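Local coordinates for extracellular solute-binding protein, family 1 (Bifidobacterium longum subsp. infantis, PDB 6FTH) that probably captures human milk oligosaccharides outside the cell and delivers them to an ABC transporter for uptake, at residues 253-258 and 485-490; 471-476 and 492-497. All blocks are in the same frame, centred on the assembly; numbering follows the deposited sequence.

Contact 1 of 2, residues 253-258 and 485-490; sequences QVIKYY and GGIDEE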
ATOM      1  N   GLN A 253     -22.720  -7.090  -8.306  1.00 13.65           N
ATOM      2  CA  GLN A 253     -22.711  -6.567  -9.667  1.00 14.43           C
ATOM      3  C   GLN A 253     -21.314  -6.595 -10.279  1.00 13.96           C
ATOM      4  O   GLN A 253     -21.170  -6.885 -11.472  1.00 14.28           O
ATOM      5  CB  GLN A 253     -23.315  -5.167  -9.693  1.00 17.20           C
ATOM      6  CG  GLN A 253     -24.833  -5.150  -9.370  1.00 21.85           C
ATOM      7  CD  GLN A 253     -25.603  -6.278 -10.070  1.00 29.53           C
ATOM      8  OE1 GLN A 253     -25.444  -6.497 -11.272  1.00 31.55           O
ATOM      9  NE2 GLN A 253     -26.411  -7.021  -9.307  1.00 31.19           N
ATOM     10  N   VAL A 254     -20.284  -6.282  -9.487  1.00 13.55           N
ATOM     11  CA  VAL A 254     -18.911  -6.386  -9.983  1.00 13.45           C
ATOM     12  C   VAL A 254     -18.615  -7.816 -10.408  1.00 14.00           C
ATOM     13  O   VAL A 254     -18.024  -8.063 -11.470  1.00 13.93           O
ATOM     14  CB  VAL A 254     -17.913  -5.911  -8.921  1.00 12.54           C
ATOM     15  CG1 VAL A 254     -16.498  -6.280  -9.329  1.00 12.86           C
ATOM     16  CG2 VAL A 254     -18.047  -4.426  -8.723  1.00 12.96           C
ATOM     17  N   ILE A 255     -18.994  -8.783  -9.565  1.00 14.13           N
ATOM     18  CA  ILE A 255     -18.753 -10.186  -9.886  1.00 13.26           C
ATOM     19  C   ILE A 255     -19.472 -10.582 -11.176  1.00 13.64           C
ATOM     20  O   ILE A 255     -18.893 -11.255 -12.048  1.00 13.42           O
ATOM     21  CB  ILE A 255     -19.158 -11.072  -8.694  1.00 12.41           C
ATOM     22  CG1 ILE A 255     -18.162 -10.894  -7.544  1.00 14.30           C
ATOM     23  CG2 ILE A 255     -19.200 -12.531  -9.144  1.00 14.97           C
ATOM     24  CD1 ILE A 255     -18.597 -11.488  -6.225  1.00 15.70           C
ATOM     25  N   LYS A 256     -20.726 -10.162 -11.337  1.00 14.10           N
ATOM     26  CA  LYS A 256     -21.472 -10.522 -12.537  1.00 14.49           C
ATOM     27  C   LYS A 256     -20.840  -9.900 -13.780  1.00 15.87           C
ATOM     28  O   LYS A 256     -20.790 -10.538 -14.838  1.00 15.21           O
ATOM     29  CB  LYS A 256     -22.930 -10.108 -12.391  1.00 15.90           C
ATOM     30  CG  LYS A 256     -23.696 -10.992 -11.408  1.00 17.20           C
ATOM     31  CD  LYS A 256     -25.173 -10.618 -11.354  1.00 19.47           C
ATOM     32  CE  LYS A 256     -25.953 -11.256 -12.489  1.00 25.80           C
ATOM     33  NZ  LYS A 256     -27.420 -11.091 -12.298  1.00 39.23           N
ATOM     34  N   TYR A 257     -20.351  -8.660 -13.666  1.00 13.74           N
ATOM     35  CA  TYR A 257     -19.691  -8.009 -14.796  1.00 14.33           C
ATOM     36  C   TYR A 257     -18.442  -8.769 -15.184  1.00 13.90           C
ATOM     37  O   TYR A 257     -18.220  -9.050 -16.373  1.00 14.99           O
ATOM     38  CB  TYR A 257     -19.377  -6.549 -14.450  1.00 13.35           C
ATOM     39  CG  TYR A 257     -18.728  -5.746 -15.561  1.00 11.23           C
ATOM     40  CD1 TYR A 257     -19.420  -5.446 -16.722  1.00 13.98           C
ATOM     41  CD2 TYR A 257     -17.450  -5.261 -15.420  1.00 15.48           C
ATOM     42  CE1 TYR A 257     -18.833  -4.705 -17.727  1.00 13.65           C
ATOM     43  CE2 TYR A 257     -16.863  -4.513 -16.412  1.00 14.08           C
ATOM     44  CZ  TYR A 257     -17.565  -4.226 -17.545  1.00 15.43           C
ATOM     45  OH  TYR A 257     -16.966  -3.479 -18.536  1.00 15.62           O
ATOM     46  N   TYR A 258     -17.607  -9.110 -14.193  1.00 13.98           N
ATOM     47  CA  TYR A 258     -16.406  -9.896 -14.488  1.00 13.51           C
ATOM     48  C   TYR A 258     -16.769 -11.230 -15.110  1.00 15.58           C
ATOM     49  O   TYR A 258     -16.086 -11.694 -16.029  1.00 14.94           O
ATOM     50  CB  TYR A 258     -15.546 -10.113 -13.254  1.00 14.03           C
ATOM     51  CG  TYR A 258     -14.579  -8.968 -12.985  1.00 14.40           C
ATOM     52  CD1 TYR A 258     -13.686  -8.529 -13.966  1.00 13.48           C
ATOM     53  CD2 TYR A 258     -14.563  -8.315 -11.757  1.00 12.66           C
ATOM     54  CE1 TYR A 258     -12.791  -7.492 -13.712  1.00 15.39           C
ATOM     55  CE2 TYR A 258     -13.684  -7.282 -11.508  1.00 10.74           C
ATOM     56  CZ  TYR A 258     -12.802  -6.869 -12.483  1.00 13.25           C
ATOM     57  OH  TYR A 258     -11.914  -5.861 -12.235  1.00 13.07           O
ATOM     58  N   GLY A 485     -19.942 -18.557 -13.082  1.00 21.39           N
ATOM     59  CA  GLY A 485     -21.307 -18.131 -12.856  1.00 20.53           C
ATOM     60  C   GLY A 485     -21.889 -18.725 -11.580  1.00 18.66           C
ATOM     61  O   GLY A 485     -21.196 -19.345 -10.768  1.00 20.44           O
ATOM     62  N   GLY A 486     -23.193 -18.507 -11.409  1.00 20.11           N
ATOM     63  CA  GLY A 486     -23.949 -19.104 -10.324  1.00 22.71           C
ATOM     64  C   GLY A 486     -24.328 -18.158  -9.206  1.00 23.87           C
ATOM     65  O   GLY A 486     -25.028 -18.581  -8.274  1.00 23.60           O
ATOM     66  N   ILE A 487     -23.916 -16.891  -9.266  1.00 21.57           N
ATOM     67  CA  ILE A 487     -24.031 -16.017  -8.097  1.00 18.45           C
ATOM     68  C   ILE A 487     -25.492 -15.796  -7.702  1.00 23.38           C
ATOM     69  O   ILE A 487     -25.827 -15.780  -6.510  1.00 22.10           O
ATOM     70  CB  ILE A 487     -23.259 -14.695  -8.293  1.00 20.70           C
ATOM     71  CG1 ILE A 487     -23.235 -13.899  -6.989  1.00 19.57           C
ATOM     72  CG2 ILE A 487     -23.875 -13.831  -9.387  1.00 19.23           C
ATOM     73  CD1 ILE A 487     -22.213 -12.754  -7.005  1.00 16.11           C
ATOM     74  N   ASP A 488     -26.387 -15.625  -8.678  1.00 23.35           N
ATOM     75  CA  ASP A 488     -27.743 -15.211  -8.339  1.00 26.41           C
ATOM     76  C   ASP A 488     -28.424 -16.239  -7.440  1.00 26.00           C
ATOM     77  O   ASP A 488     -29.096 -15.874  -6.470  1.00 27.33           O
ATOM     78  CB  ASP A 488     -28.570 -14.971  -9.600  1.00 32.63           C
ATOM     79  CG  ASP A 488     -28.282 -13.615 -10.267  1.00 35.26           C
ATOM     80  OD1 ASP A 488     -27.857 -12.656  -9.588  1.00 34.00           O
ATOM     81  OD2 ASP A 488     -28.518 -13.510 -11.486  1.00 39.16           O
ATOM     82  N   GLU A 489     -28.243 -17.524  -7.722  1.00 23.15           N
ATOM     83  CA  GLU A 489     -28.923 -18.548  -6.938  1.00 28.28           C
ATOM     84  C   GLU A 489     -28.175 -18.933  -5.661  1.00 26.25           C
ATOM     85  O   GLU A 489     -28.760 -19.582  -4.793  1.00 24.68           O
ATOM     86  CB  GLU A 489     -29.172 -19.789  -7.805  1.00 28.18           C
ATOM     87  CG  GLU A 489     -27.911 -20.450  -8.332  1.00 32.27           C
ATOM     88  CD  GLU A 489     -27.552 -20.044  -9.767  1.00 37.48           C
ATOM     89  OE1 GLU A 489     -27.840 -18.895 -10.184  1.00 34.78           O
ATOM     90  OE2 GLU A 489     -26.974 -20.895 -10.478  1.00 36.79           O
ATOM     91  N   GLU A 490     -26.898 -18.568  -5.525  1.00 20.61           N
ATOM     92  CA  GLU A 490     -26.119 -18.886  -4.334  1.00 17.76           C
ATOM     93  C   GLU A 490     -25.907 -17.690  -3.410  1.00 18.68           C
ATOM     94  O   GLU A 490     -25.349 -17.854  -2.320  1.00 18.65           O
ATOM     95  CB  GLU A 490     -24.756 -19.475  -4.739  1.00 19.10           C
ATOM     96  CG  GLU A 490     -24.915 -20.755  -5.541  1.00 22.64           C
ATOM     97  CD  GLU A 490     -23.619 -21.394  -5.943  1.00 27.28           C
ATOM     98  OE1 GLU A 490     -22.528 -20.834  -5.694  1.00 23.45           O
ATOM     99  OE2 GLU A 490     -23.685 -22.494  -6.524  1.00 35.15           O
TER
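Ile255 and Lys256 of helix 249-263 receive Ile487 and Asp488, in the first turn of helix 487-500, just after the Gly485-Gly486 link from helix 457-484, where Gly486 is the N-cap. The contact thus packs the N-terminal turn of the second arm of a helical hairpin on helix 249-263, apolar on one flank and ionic on the other. In the apolar part, with CG1 of Ile487 anti to the backbone N (chi1 -172°), the branch extends toward Ile255 and its end methyl CD1 lies 3.7 Å from Ile255 CG2. Trp481 of helix 457-484 touches both isoleucines and extends this patch. The second branch of Ile487 lies against the aliphatic stem of Lys256: CG2 stands 3.5 Å from Lys256 CG, tighter than usual for two carbons. Beyond that point the lysine chain bends at chi3 (82°) and brings its ammonium to the carboxylate of Asp488, the two side chains meeting at about a right angle. In this salt bridge NZ lies 2.8 Å from Asp488 OD2, on the syn lone pair, and makes a weaker bond of 3.2 Å to Asp488 OD1. A methionine in place of Lys256 would lack the ammonium, and the Asp488 carboxylate would probably lose the partner of both its bonds here. The chemistry implies a buried isoleucine pair bordered by an ion pair toward the surface, with Lys256 serving both.

Contact 2 of 2, residues 471-476 and 492-497; sequences SNVVMQ and DAYCKQ
Val473 and Val474 face Tyr494 and Gln497 across an antiparallel helical hairpin, in which helix 457-484 turns back into helix 487-500 near the C-terminal end of this solute-binding protein. The short segments run at 159° to each other with axes 10.9 Å apart, a spacing bridged by long side chains, with no hydrogen bond between them. Tyr494 reaches over with its ring, and the two valines meet that ring at its edge, near the ring plane, instead of covering a face. Val473 CG1 sits 4.0 Å from Tyr494 CD1, while farther along the same edge Val474 CG2 makes van der Waals contact, 3.7 Å from Tyr494 OH and 4.2 Å from Tyr494 CE1, the two side chains crossing obliquely. The ring is steered here by CG lying anti to the backbone N, though chi1 is well short of a full 180° at 152°. Its hydroxyl is hydrogen-bonded to the carbonyl O of Leu246, which anchors the far end of the ring beside helix 249-263. Within the hairpin, Trp481 meets the ring edge-to-face. Tyr251 of helix 249-263 touches both Val474 and Tyr494, packing this side of the hairpin against that helix.

Gln497 closes the other, exposed side. Its chain is extended and comes at Val473 from the opposite direction, setting the amide against the two methyls of the valine fork. Leu498 and Leu501 add further apolar contacts to Val473. Each branch of the fork has its own amide atom: Val473 CG1 lies 3.7 Å from Gln497 OE1, and Val473 CG2 lies 3.6 Å from Gln497 NE2.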
ATOM      1  N   SER A 471     -12.830 -15.117   5.105  1.00 16.02           N
ATOM      2  CA  SER A 471     -12.048 -14.957   3.887  1.00 17.50           C
ATOM      3  C   SER A 471     -12.028 -16.233   3.061  1.00 19.48           C
ATOM      4  O   SER A 471     -12.032 -16.164   1.823  1.00 21.13           O
ATOM      5  CB  SER A 471     -10.640 -14.478   4.219  1.00 20.59           C
ATOM      6  OG  SER A 471      -9.955 -15.375   5.047  1.00 25.95           O
ATOM      7  N   ASN A 472     -12.023 -17.400   3.714  1.00 19.07           N
ATOM      8  CA  ASN A 472     -12.036 -18.655   2.966  1.00 19.99           C
ATOM      9  C   ASN A 472     -13.283 -18.755   2.099  1.00 20.04           C
ATOM     10  O   ASN A 472     -13.210 -19.144   0.926  1.00 20.09           O
ATOM     11  CB  ASN A 472     -11.990 -19.857   3.910  1.00 22.66           C
ATOM     12  CG  ASN A 472     -10.697 -19.965   4.697  1.00 27.59           C
ATOM     13  OD1 ASN A 472      -9.625 -19.586   4.233  1.00 31.43           O
ATOM     14  ND2 ASN A 472     -10.799 -20.526   5.904  1.00 33.66           N
ATOM     15  N   VAL A 473     -14.445 -18.409   2.657  1.00 16.44           N
ATOM     16  CA  VAL A 473     -15.683 -18.459   1.893  1.00 15.23           C
ATOM     17  C   VAL A 473     -15.658 -17.427   0.779  1.00 15.27           C
ATOM     18  O   VAL A 473     -15.988 -17.728  -0.370  1.00 17.62           O
ATOM     19  CB  VAL A 473     -16.898 -18.259   2.821  1.00 15.83           C
ATOM     20  CG1 VAL A 473     -18.210 -18.180   2.039  1.00 16.75           C
ATOM     21  CG2 VAL A 473     -16.939 -19.371   3.895  1.00 17.62           C
ATOM     22  N   VAL A 474     -15.296 -16.185   1.112  1.00 15.32           N
ATOM     23  CA  VAL A 474     -15.335 -15.107   0.127  1.00 17.13           C
ATOM     24  C   VAL A 474     -14.445 -15.443  -1.061  1.00 15.93           C
ATOM     25  O   VAL A 474     -14.851 -15.285  -2.221  1.00 17.01           O
ATOM     26  CB  VAL A 474     -14.928 -13.767   0.774  1.00 15.37           C
ATOM     27  CG1 VAL A 474     -14.767 -12.666  -0.304  1.00 18.26           C
ATOM     28  CG2 VAL A 474     -15.970 -13.305   1.783  1.00 15.98           C
ATOM     29  N   MET A 475     -13.216 -15.882  -0.786  1.00 17.20           N
ATOM     30  CA  MET A 475     -12.251 -16.113  -1.857  1.00 19.58           C
ATOM     31  C   MET A 475     -12.726 -17.243  -2.760  1.00 20.00           C
ATOM     32  O   MET A 475     -12.674 -17.130  -3.991  1.00 19.62           O
ATOM     33  CB  MET A 475     -10.880 -16.417  -1.242  1.00 22.72           C
ATOM     34  CG  MET A 475      -9.798 -16.887  -2.206  1.00 29.84           C
ATOM     35  SD  MET A 475      -8.157 -17.119  -1.434  1.00 36.43           S
ATOM     36  CE  MET A 475      -8.619 -17.466   0.266  1.00 31.63           C
ATOM     37  N   GLN A 476     -13.223 -18.331  -2.163  1.00 17.47           N
ATOM     38  CA  GLN A 476     -13.682 -19.466  -2.954  1.00 18.30           C
ATOM     39  C   GLN A 476     -14.900 -19.102  -3.790  1.00 18.41           C
ATOM     40  O   GLN A 476     -14.934 -19.358  -4.999  1.00 19.27           O
ATOM     41  CB  GLN A 476     -13.977 -20.650  -2.027  1.00 22.77           C
ATOM     42  CG  GLN A 476     -14.332 -21.940  -2.749  1.00 31.75           C
ATOM     43  CD  GLN A 476     -15.811 -22.054  -3.088  1.00 37.05           C
ATOM     44  OE1 GLN A 476     -16.188 -22.208  -4.257  1.00 43.72           O
ATOM     45  NE2 GLN A 476     -16.659 -21.999  -2.061  1.00 41.97           N
ATOM     46  N   ASP A 492     -27.904 -15.571  -1.573  1.00 19.27           N
ATOM     47  CA  ASP A 492     -28.546 -15.508  -0.260  1.00 22.07           C
ATOM     48  C   ASP A 492     -27.871 -16.450   0.737  1.00 19.11           C
ATOM     49  O   ASP A 492     -27.595 -16.068   1.881  1.00 18.00           O
ATOM     50  CB  ASP A 492     -30.035 -15.824  -0.408  1.00 21.32           C
ATOM     51  CG  ASP A 492     -30.768 -15.823   0.929  1.00 35.49           C
ATOM     52  OD1 ASP A 492     -30.955 -14.732   1.506  1.00 37.60           O
ATOM     53  OD2 ASP A 492     -31.158 -16.913   1.402  1.00 38.74           O
ATOM     54  N   ALA A 493     -27.565 -17.678   0.323  1.00 19.13           N
ATOM     55  CA  ALA A 493     -26.921 -18.596   1.252  1.00 17.61           C
ATOM     56  C   ALA A 493     -25.538 -18.090   1.642  1.00 20.39           C
ATOM     57  O   ALA A 493     -25.117 -18.228   2.793  1.00 16.91           O
ATOM     58  CB  ALA A 493     -26.827 -19.985   0.624  1.00 23.48           C
ATOM     59  N   TYR A 494     -24.804 -17.511   0.689  1.00 15.74           N
ATOM     60  CA  TYR A 494     -23.485 -16.984   1.009  1.00 16.19           C
ATOM     61  C   TYR A 494     -23.574 -15.870   2.049  1.00 12.75           C
ATOM     62  O   TYR A 494     -22.781 -15.842   2.997  1.00 14.00           O
ATOM     63  CB  TYR A 494     -22.821 -16.509  -0.289  1.00 15.28           C
ATOM     64  CG  TYR A 494     -21.809 -15.386  -0.214  1.00 14.39           C
ATOM     65  CD1 TYR A 494     -20.484 -15.652  -0.015  1.00 14.99           C
ATOM     66  CD2 TYR A 494     -22.186 -14.070  -0.445  1.00 14.81           C
ATOM     67  CE1 TYR A 494     -19.552 -14.644   0.015  1.00 15.34           C
ATOM     68  CE2 TYR A 494     -21.264 -13.044  -0.421  1.00 14.73           C
ATOM     69  CZ  TYR A 494     -19.953 -13.340  -0.195  1.00 13.07           C
ATOM     70  OH  TYR A 494     -18.998 -12.357  -0.170  1.00 14.88           O
ATOM     71  N   CYS A 495     -24.537 -14.956   1.884  1.00 14.79           N
ATOM     72  CA  CYS A 495     -24.687 -13.844   2.819  1.00 14.45           C
ATOM     73  C   CYS A 495     -25.006 -14.366   4.214  1.00 14.24           C
ATOM     74  O   CYS A 495     -24.421 -13.922   5.204  1.00 16.23           O
ATOM     75  CB  CYS A 495     -25.779 -12.890   2.332  1.00 16.16           C
ATOM     76  SG  CYS A 495     -25.305 -11.905   0.877  1.00 16.74           S
ATOM     77  N   LYS A 496     -25.893 -15.348   4.302  1.00 15.03           N
ATOM     78  CA  LYS A 496     -26.193 -15.923   5.607  1.00 16.60           C
ATOM     79  C   LYS A 496     -24.976 -16.629   6.184  1.00 14.91           C
ATOM     80  O   LYS A 496     -24.735 -16.586   7.393  1.00 15.81           O
ATOM     81  CB  LYS A 496     -27.365 -16.886   5.470  1.00 18.94           C
ATOM     82  CG  LYS A 496     -28.662 -16.213   5.113  1.00 20.44           C
ATOM     83  CD  LYS A 496     -29.702 -17.277   4.778  1.00 23.14           C
ATOM     84  CE  LYS A 496     -31.110 -16.805   5.045  1.00 29.21           C
ATOM     85  NZ  LYS A 496     -31.532 -15.758   4.100  1.00 36.69           N
ATOM     86  N   GLN A 497     -24.189 -17.283   5.333  1.00 13.26           N
ATOM     87  CA  GLN A 497     -22.994 -17.955   5.818  1.00 14.28           C
ATOM     88  C   GLN A 497     -22.006 -16.962   6.424  1.00 14.07           C
ATOM     89  O   GLN A 497     -21.427 -17.222   7.485  1.00 14.11           O
ATOM     90  CB  GLN A 497     -22.336 -18.789   4.701  1.00 15.10           C
ATOM     91  CG  GLN A 497     -21.168 -19.636   5.170  1.00 16.37           C
ATOM     92  CD  GLN A 497     -20.629 -20.565   4.096  1.00 24.27           C
ATOM     93  OE1 GLN A 497     -20.971 -20.448   2.924  1.00 28.34           O
ATOM     94  NE2 GLN A 497     -19.795 -21.500   4.501  1.00 28.19           N
TER

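How the contacts relate
From the N terminus, the chain first supplies residues 253-258 on helix 249-263, then runs through more than two hundred residues before helix 457-484 brings in 471-476. Residues 485-490 make the turn and begin helix 487-500, which then carries 492-497. Contact 1 therefore closes a long loop of 226 intervening residues and contact 2 a short one of 15; the two cross, since their segments alternate along the chain. Their centres lie 13 Å apart. Contact 2 joins the two arms of the C-terminal hairpin, whereas contact 1 fastens the start of its second arm to helix 249-263, which precedes it by far in sequence.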